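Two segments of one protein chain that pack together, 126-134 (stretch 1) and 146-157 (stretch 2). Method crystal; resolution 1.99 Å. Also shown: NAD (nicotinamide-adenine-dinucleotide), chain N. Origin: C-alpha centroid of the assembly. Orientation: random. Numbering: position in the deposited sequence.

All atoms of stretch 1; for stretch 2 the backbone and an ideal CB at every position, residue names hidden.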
# COMPACT_ATOMS: atom_id res chain seq x y z
N PHE F 126 -6.57 13.39 -20.08
CA PHE F 126 -5.30 12.66 -19.81
C PHE F 126 -4.23 13.69 -19.46
O PHE F 126 -3.62 14.28 -20.37
CB PHE F 126 -4.92 11.77 -21.00
CG PHE F 126 -3.69 10.92 -20.77
CD1 PHE F 126 -3.41 10.37 -19.53
CD2 PHE F 126 -2.82 10.65 -21.81
CE1 PHE F 126 -2.28 9.60 -19.33
CE2 PHE F 126 -1.69 9.87 -21.61
CZ PHE F 126 -1.43 9.34 -20.37
N LEU F 127 -4.01 13.88 -18.15
CA LEU F 127 -3.13 14.93 -17.58
C LEU F 127 -1.72 14.35 -17.45
O LEU F 127 -1.32 13.97 -16.33
CB LEU F 127 -3.74 15.39 -16.25
CG LEU F 127 -5.23 15.73 -16.33
CD1 LEU F 127 -5.91 15.54 -14.99
CD2 LEU F 127 -5.44 17.14 -16.84
N ASN F 128 -1.02 14.27 -18.58
CA ASN F 128 0.21 13.47 -18.79
C ASN F 128 1.46 14.36 -18.69
O ASN F 128 2.53 13.83 -18.34
CB ASN F 128 0.12 12.73 -20.13
CG ASN F 128 1.42 12.05 -20.54
OD1 ASN F 128 1.82 11.06 -19.93
ND2 ASN F 128 2.06 12.57 -21.57
N ALA F 129 1.33 15.65 -19.00
CA ALA F 129 2.45 16.63 -18.95
C ALA F 129 3.25 16.44 -17.66
O ALA F 129 2.64 16.44 -16.57
CB ALA F 129 1.92 18.04 -19.05
N GLY F 130 4.57 16.25 -17.79
CA GLY F 130 5.52 16.11 -16.67
C GLY F 130 6.95 16.22 -17.16
O GLY F 130 7.15 16.26 -18.39
N VAL F 131 7.91 16.27 -16.24
CA VAL F 131 9.36 16.49 -16.56
C VAL F 131 10.21 15.91 -15.43
O VAL F 131 9.77 15.96 -14.26
CB VAL F 131 9.64 17.99 -16.78
CG1 VAL F 131 9.62 18.78 -15.48
CG2 VAL F 131 10.96 18.22 -17.51
N ASN F 132 11.39 15.38 -15.77
CA ASN F 132 12.46 15.00 -14.81
C ASN F 132 13.63 15.98 -15.01
O ASN F 132 14.17 16.02 -16.13
CB ASN F 132 12.88 13.54 -14.97
CG ASN F 132 13.56 12.96 -13.74
OD1 ASN F 132 13.82 13.67 -12.77
ND2 ASN F 132 13.84 11.67 -13.77
N VAL F 133 13.97 16.74 -13.97
CA VAL F 133 15.00 17.82 -14.01
C VAL F 133 16.34 17.22 -13.60
O VAL F 133 16.41 16.47 -12.63
CB VAL F 133 14.60 19.00 -13.09
CG1 VAL F 133 15.55 20.17 -13.22
CG2 VAL F 133 13.16 19.44 -13.34
N PRO F 134 17.44 17.50 -14.34
CA PRO F 134 18.78 17.05 -13.94
C PRO F 134 19.22 17.54 -12.55
O PRO F 134 18.85 18.64 -12.17
CB PRO F 134 19.69 17.64 -15.02
CG PRO F 134 18.79 17.82 -16.21
CD PRO F 134 17.46 18.23 -15.62
N UNK F 146 11.77 23.25 -6.89
CA UNK F 146 10.58 24.10 -7.18
C UNK F 146 10.18 23.97 -8.66
O UNK F 146 8.97 23.97 -8.93
CB UNK F 146 10.87 25.56 -6.84
N UNK F 147 11.16 23.84 -9.56
CA UNK F 147 10.91 23.66 -11.02
C UNK F 147 10.06 22.40 -11.24
O UNK F 147 9.10 22.47 -12.03
CB UNK F 147 12.23 23.55 -11.79
N UNK F 148 10.40 21.30 -10.55
CA UNK F 148 9.70 19.98 -10.62
C UNK F 148 8.30 20.10 -10.00
O UNK F 148 7.34 19.61 -10.64
CB UNK F 148 10.50 18.90 -9.90
N UNK F 149 8.20 20.70 -8.81
CA UNK F 149 6.92 20.88 -8.06
C UNK F 149 5.98 21.74 -8.91
O UNK F 149 4.80 21.38 -9.05
CB UNK F 149 7.16 21.53 -6.70
N UNK F 150 6.48 22.85 -9.46
CA UNK F 150 5.69 23.85 -10.22
C UNK F 150 5.11 23.19 -11.48
O UNK F 150 3.94 23.47 -11.80
CB UNK F 150 6.55 25.06 -10.60
N UNK F 151 5.89 22.35 -12.16
CA UNK F 151 5.47 21.68 -13.42
C UNK F 151 4.59 20.47 -13.08
O UNK F 151 3.39 20.51 -13.40
CB UNK F 151 6.68 21.24 -14.24
N UNK F 152 5.17 19.46 -12.43
CA UNK F 152 4.53 18.13 -12.21
C UNK F 152 3.28 18.28 -11.34
O UNK F 152 2.21 17.83 -11.79
CB UNK F 152 5.51 17.16 -11.55
N UNK F 153 3.39 18.88 -10.15
CA UNK F 153 2.30 18.90 -9.14
C UNK F 153 1.32 20.05 -9.43
O UNK F 153 0.12 19.76 -9.60
CB UNK F 153 2.87 19.05 -7.73
N UNK F 154 1.81 21.29 -9.46
CA UNK F 154 0.97 22.51 -9.61
C UNK F 154 0.37 22.52 -11.02
O UNK F 154 -0.85 22.75 -11.14
CB UNK F 154 1.78 23.78 -9.36
N UNK F 155 1.20 22.28 -12.05
CA UNK F 155 0.77 22.22 -13.46
C UNK F 155 -0.37 21.24 -13.64
O UNK F 155 -1.43 21.65 -14.17
CB UNK F 155 1.94 21.83 -14.37
N UNK F 156 -0.18 19.99 -13.20
CA UNK F 156 -1.18 18.89 -13.27
C UNK F 156 -2.47 19.32 -12.58
O UNK F 156 -3.54 19.25 -13.23
CB UNK F 156 -0.64 17.61 -12.62
N UNK F 157 -2.37 19.74 -11.31
CA UNK F 157 -3.50 20.23 -10.47
C UNK F 157 -4.37 21.19 -11.29
O UNK F 157 -5.58 20.95 -11.40
CB UNK F 157 -2.99 20.93 -9.21
PA NAD N . 8.18 13.37 -22.72
O1A NAD N . 9.21 14.23 -22.06
O2A NAD N . 8.29 13.49 -24.24
O5B NAD N . 6.71 13.79 -22.29
C5B NAD N . 6.49 14.90 -21.41
C4B NAD N . 5.68 15.97 -22.20
O4B NAD N . 5.14 17.00 -21.15
C3B NAD N . 6.40 16.61 -23.03
O3B NAD N . 5.79 16.63 -24.37
C2B NAD N . 6.50 18.17 -22.46
O2B NAD N . 6.57 19.11 -23.57
C1B NAD N . 5.46 18.37 -21.76
N9A NAD N . 5.75 19.36 -20.68
C8A NAD N . 6.66 19.51 -19.68
N7A NAD N . 6.38 20.67 -19.04
C5A NAD N . 5.32 21.24 -19.64
C6A NAD N . 4.63 22.43 -19.37
N6A NAD N . 4.76 23.49 -18.43
N1A NAD N . 3.57 22.78 -20.13
C2A NAD N . 3.16 21.97 -21.16
N3A NAD N . 3.83 20.79 -21.43
C4A NAD N . 4.91 20.43 -20.66
O3 NAD N . 8.43 11.80 -22.27
PN NAD N . 7.25 10.79 -21.84
O1N NAD N . 7.85 9.44 -21.59
O2N NAD N . 6.22 10.71 -22.96
O5D NAD N . 6.59 11.31 -20.48
C5D NAD N . 5.20 11.59 -20.40
C4D NAD N . 4.74 11.48 -18.92
O4D NAD N . 4.91 10.26 -18.49
C3D NAD N . 5.59 12.37 -18.02
O3D NAD N . 4.78 13.03 -17.13
C2D NAD N . 6.53 11.38 -17.28
O2D NAD N . 6.91 11.99 -15.98
C1D NAD N . 5.82 10.31 -17.15
N1N NAD N . 6.58 9.07 -17.06
C2N NAD N . 7.29 8.58 -18.15
C3N NAD N . 8.02 7.38 -18.05
C7N NAD N . 8.81 6.83 -19.26
O7N NAD N . 9.81 6.16 -19.06
N7N NAD N . 8.40 7.09 -20.59
C4N NAD N . 8.02 6.68 -16.86
C5N NAD N . 7.32 7.16 -15.77
C6N NAD N . 6.59 8.36 -15.88

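Position 146 lies in helical backbone, and nothing of stretch 1 comes within 5.5 Å of its ideal CB, so the visible atoms leave the choice wide. The residue is Thr146, whose hydroxyl is hydrogen-bonded elsewhere in the structure.

At position 147 CA-to-CB points toward stretch 1, and the ideal CB lies 4.5 Å from Val133 CG2. Val131 and Val133 offer methyl groups but no charge, so a long side chain with an aliphatic stem, such as Met, Lys or Arg, could reach along them. The deposited Arg147 does so, with chi1 to chi3 all t. Its NH1 ends 3.6 Å from Val133 CG2, which sits at the edge of the guanidinium, and 4.3 Å from Val131 CG2. These are packing contacts; the charge finds no partner in stretch 1.

Position 148 points sideways, its ideal CB 4.4 Å from Val133 CG2 and 5.3 Å from Val131 O. A small or beta-branched residue suits this space: Ala, Ser, Val or Thr. It is Thr148, in rotamer m. OG1 lies 3.2 Å from Val133 CG2, and a water that donates to Thr148 OG1 (3.2 Å from its O) also donates to Asn132 OD1 and accepts from Val133 N, tying the helix to the loop.

Positions 149 and 150 are out of reach of stretch 1, which therefore sets no preference; they hold Ile149 and Asn150.

Position 151 points toward stretch 1, with the ideal CB 4.0 Å from Val131 CG1, and NAD lies close by. An apolar side chain such as Val, Leu, Ile or Met would fit. Ile151 places CD1 3.6 Å from Val131 CG1, while its CG2 lies 3.6 Å from NAD N7A.

At position 152 the ideal CB is 5.2 Å from Val131 O, and the CA is 5.0 Å from Gly130 CA. The backbone of Val131 offers a donor and an acceptor here, so a short side chain carrying both, Asn above all, is well matched; the hydroxyl of Ser or Thr would stop short of both. Asn152 starts sideways, but its end comes nearer. Val131 N donates to Asn152 OD1 at 2.9 Å, and Asn152 ND2 donates to Val131 O at 3.1 Å, so one amide answers both backbone groups. Asn152 OD1 also lies 3.3 Å from Gly130 CA.

Positions 153 and 154 are again out of reach and hold Leu153 and Asn154, within the wider pi-type turn at 149-155. At position 155 an ideal CB would lie only 2.2 Å from the position 151 carbonyl oxygen, so glycine is strongly favoured, as in Gly155.

Position 156 points sideways, its ideal CB 5.2 Å from Leu127 O and 5.3 Å from Ala129 O. Val, Ile, Ser or Thr could fill the gap. Thr156 turns CG2 to within 4.3 Å of Leu127 CB, while OG1 donates a very short 2.5 Å hydrogen bond to Asn152 O.

Position 157 points away, leaving its size unrestricted by stretch 1; Tyr157 occupies it.

Stretch 2, residues 146-157: TRTININLNGTY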
# COMPACT_ATOMS: atom_id res chain seq x y z
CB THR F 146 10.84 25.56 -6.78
OG1 THR F 146 12.01 26.04 -7.45
CG2 THR F 146 11.00 25.74 -5.29
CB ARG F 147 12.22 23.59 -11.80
CG ARG F 147 12.05 23.42 -13.30
CD ARG F 147 13.30 23.78 -14.08
NE ARG F 147 12.98 23.98 -15.49
CZ ARG F 147 12.86 23.02 -16.40
NH1 ARG F 147 13.04 21.75 -16.08
NH2 ARG F 147 12.56 23.34 -17.65
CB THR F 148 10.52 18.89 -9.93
OG1 THR F 148 11.86 18.96 -10.41
CG2 THR F 148 9.97 17.50 -10.16
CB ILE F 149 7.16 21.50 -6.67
CG1 ILE F 149 8.19 20.73 -5.83
CG2 ILE F 149 5.85 21.67 -5.91
CD1 ILE F 149 8.13 19.23 -5.95
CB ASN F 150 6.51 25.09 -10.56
CG ASN F 150 6.78 25.97 -9.35
OD1 ASN F 150 6.13 25.83 -8.31
ND2 ASN F 150 7.73 26.87 -9.47
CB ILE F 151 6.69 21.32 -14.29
CG1 ILE F 151 7.44 22.58 -14.74
CG2 ILE F 151 6.28 20.45 -15.48
CD1 ILE F 151 8.83 22.32 -15.28
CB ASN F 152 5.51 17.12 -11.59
CG ASN F 152 6.61 16.70 -12.54
OD1 ASN F 152 6.58 17.02 -13.72
ND2 ASN F 152 7.60 15.98 -12.02
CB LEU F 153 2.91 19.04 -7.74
CG LEU F 153 1.91 18.99 -6.58
CD1 LEU F 153 1.02 17.76 -6.68
CD2 LEU F 153 2.64 19.01 -5.25
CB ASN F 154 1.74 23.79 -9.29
CG ASN F 154 2.16 23.89 -7.84
OD1 ASN F 154 1.94 22.97 -7.06
ND2 ASN F 154 2.78 25.00 -7.47
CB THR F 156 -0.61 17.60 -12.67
OG1 THR F 156 0.52 17.22 -13.46
CG2 THR F 156 -1.60 16.46 -12.63
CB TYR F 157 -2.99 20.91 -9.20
CG TYR F 157 -3.86 22.03 -8.70
CD1 TYR F 157 -5.08 21.78 -8.10
CD2 TYR F 157 -3.46 23.35 -8.85
CE1 TYR F 157 -5.89 22.82 -7.65
CE2 TYR F 157 -4.26 24.40 -8.40
CZ TYR F 157 -5.47 24.13 -7.80
OH TYR F 157 -6.26 25.16 -7.37
O HOH W 1 12.80 16.02 -11.42
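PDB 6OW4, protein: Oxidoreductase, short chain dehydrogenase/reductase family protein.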